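Local coordinates for uncharacterized protein (Bacteroides ovatus, PDB 4IRT), which is of unknown function but, as a putative neuraminidase with a BNR repeat-like beta-propeller fold, may act on sialic acid-containing glycans, at residues P278-V283 with I312-P317. Residues are numbered along the deposited sequence; the frame is centred on the assembly and turned at random.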
loop_
_atom_site.group_PDB
_atom_site.type_symbol
_atom_site.label_atom_id
_atom_site.label_comp_id
_atom_site.label_asym_id
_atom_site.label_seq_id
_atom_site.Cartn_x
_atom_site.Cartn_y
_atom_site.Cartn_z
ATOM N N PRO A 278 -16.655 -1.645 13.885
ATOM C CA PRO A 278 -16.113 -1.183 12.609
ATOM C C PRO A 278 -16.441 -2.172 11.509
ATOM O O PRO A 278 -16.472 -3.380 11.764
ATOM C CB PRO A 278 -14.597 -1.126 12.881
ATOM C CG PRO A 278 -14.496 -0.985 14.371
ATOM C CD PRO A 278 -15.599 -1.844 14.893
ATOM N N GLN A 279 -16.674 -1.670 10.291
ATOM C CA GLN A 279 -17.053 -2.503 9.164
ATOM C C GLN A 279 -16.222 -2.100 7.979
ATOM O O GLN A 279 -15.980 -0.905 7.776
ATOM C CB GLN A 279 -18.533 -2.274 8.784
ATOM C CG GLN A 279 -19.534 -2.508 9.901
ATOM C CD GLN A 279 -19.783 -3.981 10.215
ATOM O OE1 GLN A 279 -19.271 -4.885 9.541
ATOM N NE2 GLN A 279 -20.562 -4.223 11.248
ATOM N N TYR A 280 -15.839 -3.090 7.183
ATOM C CA TYR A 280 -15.146 -2.865 5.938
ATOM C C TYR A 280 -16.027 -2.144 4.903
ATOM O O TYR A 280 -17.245 -2.363 4.824
ATOM C CB TYR A 280 -14.643 -4.175 5.368
ATOM C CG TYR A 280 -13.429 -4.767 6.026
ATOM C CD1 TYR A 280 -12.163 -4.192 5.847
ATOM C CD2 TYR A 280 -13.517 -5.939 6.816
ATOM C CE1 TYR A 280 -11.034 -4.753 6.394
ATOM C CE2 TYR A 280 -12.361 -6.494 7.400
ATOM C CZ TYR A 280 -11.146 -5.908 7.170
ATOM O OH TYR A 280 -9.959 -6.418 7.662
ATOM N N ARG A 281 -15.399 -1.243 4.150
ATOM C CA ARG A 281 -16.054 -0.371 3.204
ATOM C C ARG A 281 -15.297 -0.292 1.903
ATOM O O ARG A 281 -14.082 -0.419 1.882
ATOM C CB ARG A 281 -16.066 1.059 3.759
ATOM C CG ARG A 281 -16.551 1.140 5.186
ATOM C CD ARG A 281 -18.054 0.961 5.322
ATOM N NE ARG A 281 -18.454 0.982 6.738
ATOM C CZ ARG A 281 -19.661 1.315 7.199
ATOM N NH1 ARG A 281 -20.619 1.615 6.347
ATOM N NH2 ARG A 281 -19.915 1.317 8.510
ATOM N N ILE A 282 -16.024 0.011 0.835
ATOM C CA ILE A 282 -15.430 0.503 -0.396
ATOM C C ILE A 282 -16.081 1.838 -0.794
ATOM O O ILE A 282 -17.293 2.014 -0.649
ATOM C CB ILE A 282 -15.516 -0.574 -1.518
ATOM C CG1 ILE A 282 -14.608 -0.210 -2.686
ATOM C CG2 ILE A 282 -16.955 -0.801 -1.979
ATOM C CD1 ILE A 282 -14.292 -1.375 -3.595
ATOM N N VAL A 283 -15.261 2.766 -1.289
ATOM C CA VAL A 283 -15.709 4.074 -1.766
ATOM C C VAL A 283 -15.158 4.210 -3.178
ATOM O O VAL A 283 -13.972 4.012 -3.397
ATOM C CB VAL A 283 -15.158 5.177 -0.860
ATOM C CG1 VAL A 283 -15.418 6.581 -1.392
ATOM C CG2 VAL A 283 -15.655 5.009 0.561
ATOM N N ILE A 312 -4.843 -4.530 16.265
ATOM C CA ILE A 312 -6.175 -4.275 15.745
ATOM C C ILE A 312 -6.696 -5.617 15.176
ATOM O O ILE A 312 -5.981 -6.310 14.431
ATOM C CB ILE A 312 -6.182 -3.168 14.680
ATOM C CG1 ILE A 312 -5.587 -1.868 15.242
ATOM C CG2 ILE A 312 -7.601 -2.916 14.208
ATOM C CD1 ILE A 312 -5.134 -0.890 14.186
ATOM N N PRO A 313 -7.933 -5.996 15.529
ATOM C CA PRO A 313 -8.470 -7.311 15.193
ATOM C C PRO A 313 -8.717 -7.570 13.718
ATOM O O PRO A 313 -8.974 -8.713 13.334
ATOM C CB PRO A 313 -9.827 -7.340 15.925
ATOM C CG PRO A 313 -9.841 -6.171 16.828
ATOM C CD PRO A 313 -8.893 -5.176 16.284
ATOM N N ILE A 314 -8.704 -6.513 12.906
ATOM C CA ILE A 314 -8.878 -6.665 11.471
ATOM C C ILE A 314 -7.727 -5.950 10.740
ATOM O O ILE A 314 -7.116 -4.998 11.257
ATOM C CB ILE A 314 -10.243 -6.155 10.968
ATOM C CG1 ILE A 314 -10.386 -4.661 11.143
ATOM C CG2 ILE A 314 -11.396 -6.849 11.700
ATOM C CD1 ILE A 314 -11.685 -4.102 10.623
ATOM N N ALA A 315 -7.428 -6.437 9.539
ATOM C CA ALA A 315 -6.390 -5.852 8.708
ATOM C C ALA A 315 -6.926 -4.719 7.870
ATOM O O ALA A 315 -8.071 -4.754 7.430
ATOM C CB ALA A 315 -5.802 -6.903 7.789
ATOM N N ARG A 316 -6.078 -3.751 7.586
ATOM C CA ARG A 316 -6.393 -2.802 6.541
ATOM C C ARG A 316 -6.379 -3.548 5.175
ATOM O O ARG A 316 -5.585 -4.462 4.960
ATOM C CB ARG A 316 -5.414 -1.661 6.563
ATOM C CG ARG A 316 -5.612 -0.818 7.801
ATOM C CD ARG A 316 -4.535 0.207 7.991
ATOM N NE ARG A 316 -3.268 -0.435 8.291
ATOM C CZ ARG A 316 -2.188 0.199 8.714
ATOM N NH1 ARG A 316 -2.187 1.512 8.853
ATOM N NH2 ARG A 316 -1.080 -0.484 8.953
ATOM N N PRO A 317 -7.303 -3.197 4.283
ATOM C CA PRO A 317 -7.548 -4.026 3.118
ATOM C C PRO A 317 -6.829 -3.660 1.834
ATOM O O PRO A 317 -6.308 -2.544 1.678
ATOM C CB PRO A 317 -9.053 -3.868 2.933
ATOM C CG PRO A 317 -9.303 -2.456 3.317
ATOM C CD PRO A 317 -8.408 -2.244 4.519
#
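Tyr280 meets Ile314, Ala315 and Pro317 as a worked example of how one aromatic side chain can join a blade of a beta-propeller to the loop leading into the next. Early in 278-283, the carbonyl of Gln279 takes a hydrogen bond from Arg281 NE, which sits above the carbonyl plane. Tyr280 then carries the contact. With CG anti to its carbonyl carbon (chi1 -76°), the ring runs out to 312-317, where Tyr280 OH donates to Ala315 O at 2.5 Å. The acceptor lies in the plane of the ring, at its edge, and offers an in-plane lone pair at a C=O...donor angle of 133°. Ile314 approaches from the opposite direction: its CD1 sits over one ring face, 4.2 Å from the centroid of the Tyr280 ring, a CH-pi contact offset toward the rim. Pro317 runs past in the opposite direction, its CB 4.1 Å from Tyr280 CE1. Phe330 of the following blade also meets this ring. A phenylalanine in place of Tyr280 would probably keep much of the apolar packing but leave the carbonyl of buried Ala315 without this donor. Next along the strand, Arg281 turns its guanidinium away to a salt bridge with Glu272. The apolar contacts thus pack the ring, while its hydroxyl gives a hydrogen-bond partner to a carbonyl of a buried residue, consistent with a tie between blade and loop.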